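PDB 2JEX: regulatory protein E2 from Bovine papillomavirus type 1, which regulates viral transcription and helps initiate viral DNA replication by binding DNA as a dimer and interacting with E1; this chain is the N-terminal transactivation domain of E2. Local coordinates for residues A[7-19]-A[31-43]. The protein carries 1 engineered substitution. Numbering follows the deposited sequence.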
loop_
_atom_site.group_PDB
_atom_site.type_symbol
_atom_site.label_atom_id
_atom_site.label_comp_id
_atom_site.label_asym_id
_atom_site.label_seq_id
_atom_site.Cartn_x
_atom_site.Cartn_y
_atom_site.Cartn_z
ATOM N N ARG A 7 -1.181 -26.864 11.114
ATOM C CA ARG A 7 -1.687 -25.948 10.097
ATOM C C ARG A 7 -1.039 -24.571 10.283
ATOM O O ARG A 7 -0.686 -23.901 9.307
ATOM C CB ARG A 7 -3.212 -25.852 10.193
ATOM C CG ARG A 7 -3.898 -25.288 8.957
ATOM C CD ARG A 7 -5.407 -25.201 9.150
ATOM N NE ARG A 7 -6.057 -26.513 9.191
ATOM C CZ ARG A 7 -6.583 -27.075 10.281
ATOM N NH1 ARG A 7 -6.554 -26.451 11.457
ATOM N NH2 ARG A 7 -7.146 -28.268 10.189
ATOM N N LEU A 8 -0.879 -24.177 11.548
ATOM C CA LEU A 8 -0.166 -22.962 11.925
ATOM C C LEU A 8 1.286 -22.980 11.456
ATOM O O LEU A 8 1.777 -21.985 10.918
ATOM C CB LEU A 8 -0.229 -22.754 13.445
ATOM C CG LEU A 8 0.402 -21.498 14.059
ATOM C CD1 LEU A 8 -0.246 -20.207 13.540
ATOM C CD2 LEU A 8 0.316 -21.568 15.564
ATOM N N HIS A 9 1.962 -24.110 11.663
ATOM C CA HIS A 9 3.362 -24.273 11.269
ATOM C C HIS A 9 3.536 -24.124 9.761
ATOM O O HIS A 9 4.479 -23.475 9.305
ATOM C CB HIS A 9 3.910 -25.622 11.743
ATOM C CG HIS A 9 5.298 -25.918 11.257
ATOM N ND1 HIS A 9 6.427 -25.403 11.862
ATOM C CD2 HIS A 9 5.738 -26.676 10.223
ATOM C CE1 HIS A 9 7.501 -25.828 11.221
ATOM N NE2 HIS A 9 7.111 -26.602 10.222
ATOM N N VAL A 10 2.621 -24.725 9.002
ATOM C CA VAL A 10 2.647 -24.664 7.537
ATOM C C VAL A 10 2.397 -23.239 7.024
ATOM O O VAL A 10 3.083 -22.776 6.111
ATOM C CB VAL A 10 1.643 -25.672 6.897
ATOM C CG1 VAL A 10 1.664 -25.584 5.373
ATOM C CG2 VAL A 10 1.959 -27.101 7.338
ATOM N N ALA A 11 1.429 -22.552 7.631
ATOM C CA ALA A 11 1.077 -21.183 7.262
ATOM C C ALA A 11 2.205 -20.183 7.538
ATOM O O ALA A 11 2.425 -19.256 6.749
ATOM C CB ALA A 11 -0.190 -20.759 7.957
ATOM N N GLN A 12 2.912 -20.378 8.649
ATOM C CA GLN A 12 4.065 -19.544 8.997
ATOM C C GLN A 12 5.289 -19.853 8.129
ATOM O O GLN A 12 6.036 -18.947 7.745
ATOM C CB GLN A 12 4.416 -19.718 10.472
ATOM C CG GLN A 12 3.419 -19.084 11.409
ATOM C CD GLN A 12 3.545 -19.600 12.824
ATOM O OE1 GLN A 12 3.899 -20.757 13.044
ATOM N NE2 GLN A 12 3.244 -18.743 13.798
ATOM N N GLU A 13 5.483 -21.144 7.842
ATOM C CA GLU A 13 6.563 -21.633 6.985
ATOM C C GLU A 13 6.376 -21.194 5.533
ATOM O O GLU A 13 7.352 -20.942 4.832
ATOM C CB GLU A 13 6.638 -23.163 7.060
ATOM C CG GLU A 13 7.987 -23.766 6.692
ATOM C CD GLU A 13 8.921 -23.880 7.885
ATOM O OE1 GLU A 13 9.358 -25.013 8.192
ATOM O OE2 GLU A 13 9.212 -22.845 8.525
ATOM N N THR A 14 5.124 -21.122 5.089
ATOM C CA THR A 14 4.777 -20.651 3.745
ATOM C C THR A 14 5.165 -19.180 3.536
ATOM O O THR A 14 5.727 -18.823 2.491
ATOM C CB THR A 14 3.271 -20.869 3.438
ATOM O OG1 THR A 14 2.989 -22.271 3.431
ATOM C CG2 THR A 14 2.900 -20.300 2.083
ATOM N N GLN A 15 4.869 -18.345 4.534
ATOM C CA GLN A 15 5.249 -16.939 4.525
ATOM C C GLN A 15 6.767 -16.801 4.483
ATOM O O GLN A 15 7.300 -16.020 3.687
ATOM C CB GLN A 15 4.701 -16.220 5.759
ATOM C CG GLN A 15 3.199 -16.009 5.772
ATOM C CD GLN A 15 2.678 -15.711 7.169
ATOM O OE1 GLN A 15 2.933 -14.645 7.735
ATOM N NE2 GLN A 15 1.945 -16.659 7.731
ATOM N N MET A 16 7.452 -17.581 5.323
ATOM C CA MET A 16 8.915 -17.549 5.414
ATOM C C MET A 16 9.595 -18.044 4.132
ATOM O O MET A 16 10.656 -17.544 3.751
ATOM C CB MET A 16 9.389 -18.351 6.630
ATOM C CG MET A 16 10.687 -17.848 7.252
ATOM S SD MET A 16 11.039 -18.555 8.887
ATOM C CE MET A 16 9.772 -17.780 9.896
ATOM N N GLN A 17 8.970 -19.018 3.470
ATOM C CA GLN A 17 9.452 -19.537 2.183
ATOM C C GLN A 17 9.268 -18.540 1.045
ATOM O O GLN A 17 10.109 -18.438 0.160
ATOM C CB GLN A 17 8.734 -20.842 1.823
ATOM C CG GLN A 17 9.333 -22.090 2.462
ATOM C CD GLN A 17 8.468 -23.331 2.267
ATOM O OE1 GLN A 17 7.260 -23.238 2.006
ATOM N NE2 GLN A 17 9.087 -24.504 2.405
ATOM N N LEU A 18 8.154 -17.819 1.067
ATOM C CA LEU A 18 7.823 -16.904 -0.018
ATOM C C LEU A 18 8.568 -15.575 0.081
ATOM O O LEU A 18 8.882 -14.962 -0.944
ATOM C CB LEU A 18 6.305 -16.705 -0.120
ATOM C CG LEU A 18 5.564 -17.886 -0.763
ATOM C CD1 LEU A 18 4.070 -17.812 -0.516
ATOM C CD2 LEU A 18 5.857 -17.995 -2.258
ATOM N N ILE A 19 8.858 -15.146 1.309
ATOM C CA ILE A 19 9.698 -13.967 1.537
ATOM C C ILE A 19 11.120 -14.218 1.016
ATOM O O ILE A 19 11.658 -13.396 0.262
ATOM C CB ILE A 19 9.697 -13.517 3.032
ATOM C CG1 ILE A 19 8.319 -12.965 3.434
ATOM C CG2 ILE A 19 10.793 -12.471 3.291
ATOM C CD1 ILE A 19 8.081 -12.876 4.950
ATOM N N LEU A 31 -0.833 -16.482 -2.682
ATOM C CA LEU A 31 -0.479 -17.579 -1.781
ATOM C C LEU A 31 0.040 -17.108 -0.435
ATOM O O LEU A 31 -0.348 -17.645 0.596
ATOM C CB LEU A 31 0.568 -18.479 -2.440
ATOM C CG LEU A 31 0.223 -19.856 -3.006
ATOM C CD1 LEU A 31 -1.261 -20.039 -3.332
ATOM C CD2 LEU A 31 1.105 -20.135 -4.224
ATOM N N TYR A 32 0.925 -16.112 -0.459
ATOM C CA TYR A 32 1.479 -15.504 0.746
ATOM C C TYR A 32 0.391 -14.894 1.625
ATOM O O TYR A 32 0.405 -15.081 2.837
ATOM C CB TYR A 32 2.549 -14.450 0.389
ATOM C CG TYR A 32 2.949 -13.550 1.542
ATOM C CD1 TYR A 32 3.946 -13.933 2.444
ATOM C CD2 TYR A 32 2.320 -12.321 1.736
ATOM C CE1 TYR A 32 4.306 -13.113 3.515
ATOM C CE2 TYR A 32 2.670 -11.490 2.801
ATOM C CZ TYR A 32 3.659 -11.890 3.683
ATOM O OH TYR A 32 3.991 -11.070 4.734
ATOM N N TRP A 33 -0.543 -14.161 1.024
ATOM C CA TRP A 33 -1.584 -13.499 1.819
ATOM C C TRP A 33 -2.625 -14.456 2.360
ATOM O O TRP A 33 -3.200 -14.210 3.416
ATOM C CB TRP A 33 -2.237 -12.343 1.069
ATOM C CG TRP A 33 -1.358 -11.152 1.077
ATOM C CD1 TRP A 33 -0.646 -10.645 0.021
ATOM C CD2 TRP A 33 -1.048 -10.324 2.205
ATOM N NE1 TRP A 33 0.079 -9.541 0.420
ATOM C CE2 TRP A 33 -0.145 -9.323 1.755
ATOM C CE3 TRP A 33 -1.446 -10.324 3.551
ATOM C CZ2 TRP A 33 0.362 -8.332 2.603
ATOM C CZ3 TRP A 33 -0.944 -9.329 4.396
ATOM C CH2 TRP A 33 -0.042 -8.353 3.917
ATOM N N THR A 34 -2.852 -15.546 1.632
ATOM C CA THR A 34 -3.759 -16.594 2.070
ATOM C C THR A 34 -3.173 -17.348 3.274
ATOM O O THR A 34 -3.914 -17.842 4.122
ATOM C CB THR A 34 -4.048 -17.567 0.923
ATOM O OG1 THR A 34 -2.829 -18.208 0.540
ATOM C CG2 THR A 34 -4.560 -16.812 -0.270
ATOM N N ALA A 35 -1.841 -17.417 3.337
ATOM C CA ALA A 35 -1.142 -18.007 4.466
ATOM C C ALA A 35 -1.120 -17.066 5.668
ATOM O O ALA A 35 -1.171 -17.525 6.808
ATOM C CB ALA A 35 0.265 -18.403 4.067
ATOM N N VAL A 36 -1.047 -15.759 5.413
ATOM C CA VAL A 36 -1.162 -14.757 6.488
ATOM C C VAL A 36 -2.558 -14.828 7.103
ATOM O O VAL A 36 -2.707 -14.779 8.328
ATOM C CB VAL A 36 -0.838 -13.304 6.022
ATOM C CG1 VAL A 36 -0.970 -12.317 7.197
ATOM C CG2 VAL A 36 0.581 -13.205 5.431
ATOM N N ARG A 37 -3.561 -14.981 6.237
ATOM C CA ARG A 37 -4.959 -15.127 6.625
ATOM C C ARG A 37 -5.173 -16.345 7.521
ATOM O O ARG A 37 -5.757 -16.235 8.602
ATOM C CB ARG A 37 -5.818 -15.252 5.372
ATOM C CG ARG A 37 -7.275 -15.553 5.643
ATOM C CD ARG A 37 -8.059 -15.606 4.353
ATOM N NE ARG A 37 -9.486 -15.810 4.589
ATOM C CZ ARG A 37 -10.417 -15.724 3.645
ATOM N NH1 ARG A 37 -10.069 -15.448 2.398
ATOM N NH2 ARG A 37 -11.696 -15.924 3.946
ATOM N N THR A 38 -4.707 -17.500 7.047
ATOM C CA THR A 38 -4.773 -18.750 7.781
ATOM C C THR A 38 -4.138 -18.597 9.170
ATOM O O THR A 38 -4.807 -18.841 10.162
ATOM C CB THR A 38 -4.144 -19.912 6.955
ATOM O OG1 THR A 38 -4.781 -19.966 5.672
ATOM C CG2 THR A 38 -4.300 -21.275 7.663
ATOM N N GLU A 39 -2.886 -18.133 9.237
ATOM C CA GLU A 39 -2.179 -17.961 10.522
ATOM C C GLU A 39 -2.964 -17.129 11.535
ATOM O O GLU A 39 -3.165 -17.546 12.672
ATOM C CB GLU A 39 -0.782 -17.349 10.321
ATOM C CG GLU A 39 -0.052 -17.033 11.638
ATOM C CD GLU A 39 1.301 -16.356 11.443
ATOM O OE1 GLU A 39 1.578 -15.852 10.335
ATOM O OE2 GLU A 39 2.095 -16.328 12.403
ATOM N N ASN A 40 -3.418 -15.961 11.115
ATOM C CA ASN A 40 -4.114 -15.070 12.018
ATOM C C ASN A 40 -5.539 -15.474 12.317
ATOM O O ASN A 40 -6.078 -15.088 13.353
ATOM C CB ASN A 40 -4.020 -13.633 11.523
ATOM C CG ASN A 40 -2.620 -13.117 11.596
ATOM O OD1 ASN A 40 -2.137 -12.759 12.667
ATOM N ND2 ASN A 40 -1.933 -13.119 10.466
ATOM N N THR A 41 -6.142 -16.256 11.423
ATOM C CA THR A 41 -7.462 -16.822 11.672
ATOM C C THR A 41 -7.370 -17.874 12.771
ATOM O O THR A 41 -8.169 -17.848 13.705
ATOM C CB THR A 41 -8.097 -17.429 10.383
ATOM O OG1 THR A 41 -8.252 -16.396 9.398
ATOM C CG2 THR A 41 -9.452 -18.044 10.677
ATOM N N LEU A 42 -6.393 -18.778 12.656
ATOM C CA LEU A 42 -6.213 -19.858 13.626
ATOM C C LEU A 42 -5.893 -19.263 14.990
ATOM O O LEU A 42 -6.458 -19.669 16.003
ATOM C CB LEU A 42 -5.089 -20.815 13.204
ATOM C CG LEU A 42 -5.109 -21.510 11.835
ATOM C CD1 LEU A 42 -3.691 -21.923 11.474
ATOM C CD2 LEU A 42 -6.059 -22.716 11.795
ATOM N N LEU A 43 -5.003 -18.278 14.982
ATOM C CA LEU A 43 -4.564 -17.586 16.184
ATOM C C LEU A 43 -5.718 -16.854 16.857
ATOM O O LEU A 43 -5.832 -16.866 18.088
ATOM C CB LEU A 43 -3.422 -16.611 15.846
ATOM C CG LEU A 43 -2.036 -17.169 15.506
ATOM C CD1 LEU A 43 -1.096 -16.023 15.171
ATOM C CD2 LEU A 43 -1.461 -18.017 16.647
#
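Glu39 pushes its carboxylate between Gln12 and Gln15, a knob in a hole completed by Leu8 and Ala11. Its chain is fully extended, with CG anti to the backbone N (chi1 175°), which carries both oxygens to the facing helix. Gln15 NE2 gives a hydrogen bond to Glu39 OE1 (2.8 Å) and a second to Ala11 O, one turn back in its own helix, fixing the rotation of the amide. Gln12 NE2 binds Glu39 OE2 at 3.0 Å, approaching from above the carboxylate plane (45° out of it), with the amide and carboxylate planes 84° apart. Gln15 reciprocates as a knob among Tyr32, Ala35, Val36 and Glu39, its CG lying 3.8 Å from Tyr32 CE1. Small side chains let the backbones close in at the middle, where Ala35 CB rests 3.5 Å from Ala11 O. Toward one end Leu8 CD1 packs on Glu39 CG and Leu43 CD2, while Leu42 reaches Arg7 CD; toward the other, Leu18 CD1 covers Tyr32 CB (3.8 Å). The two helices, 4-21 and 26-48, run roughly antiparallel as a hairpin in the helical part of the transactivation domain; helix 62-83 packs against Trp33 and Arg37, and Cys57 of strand 57-58 touches Leu8 and Gln12.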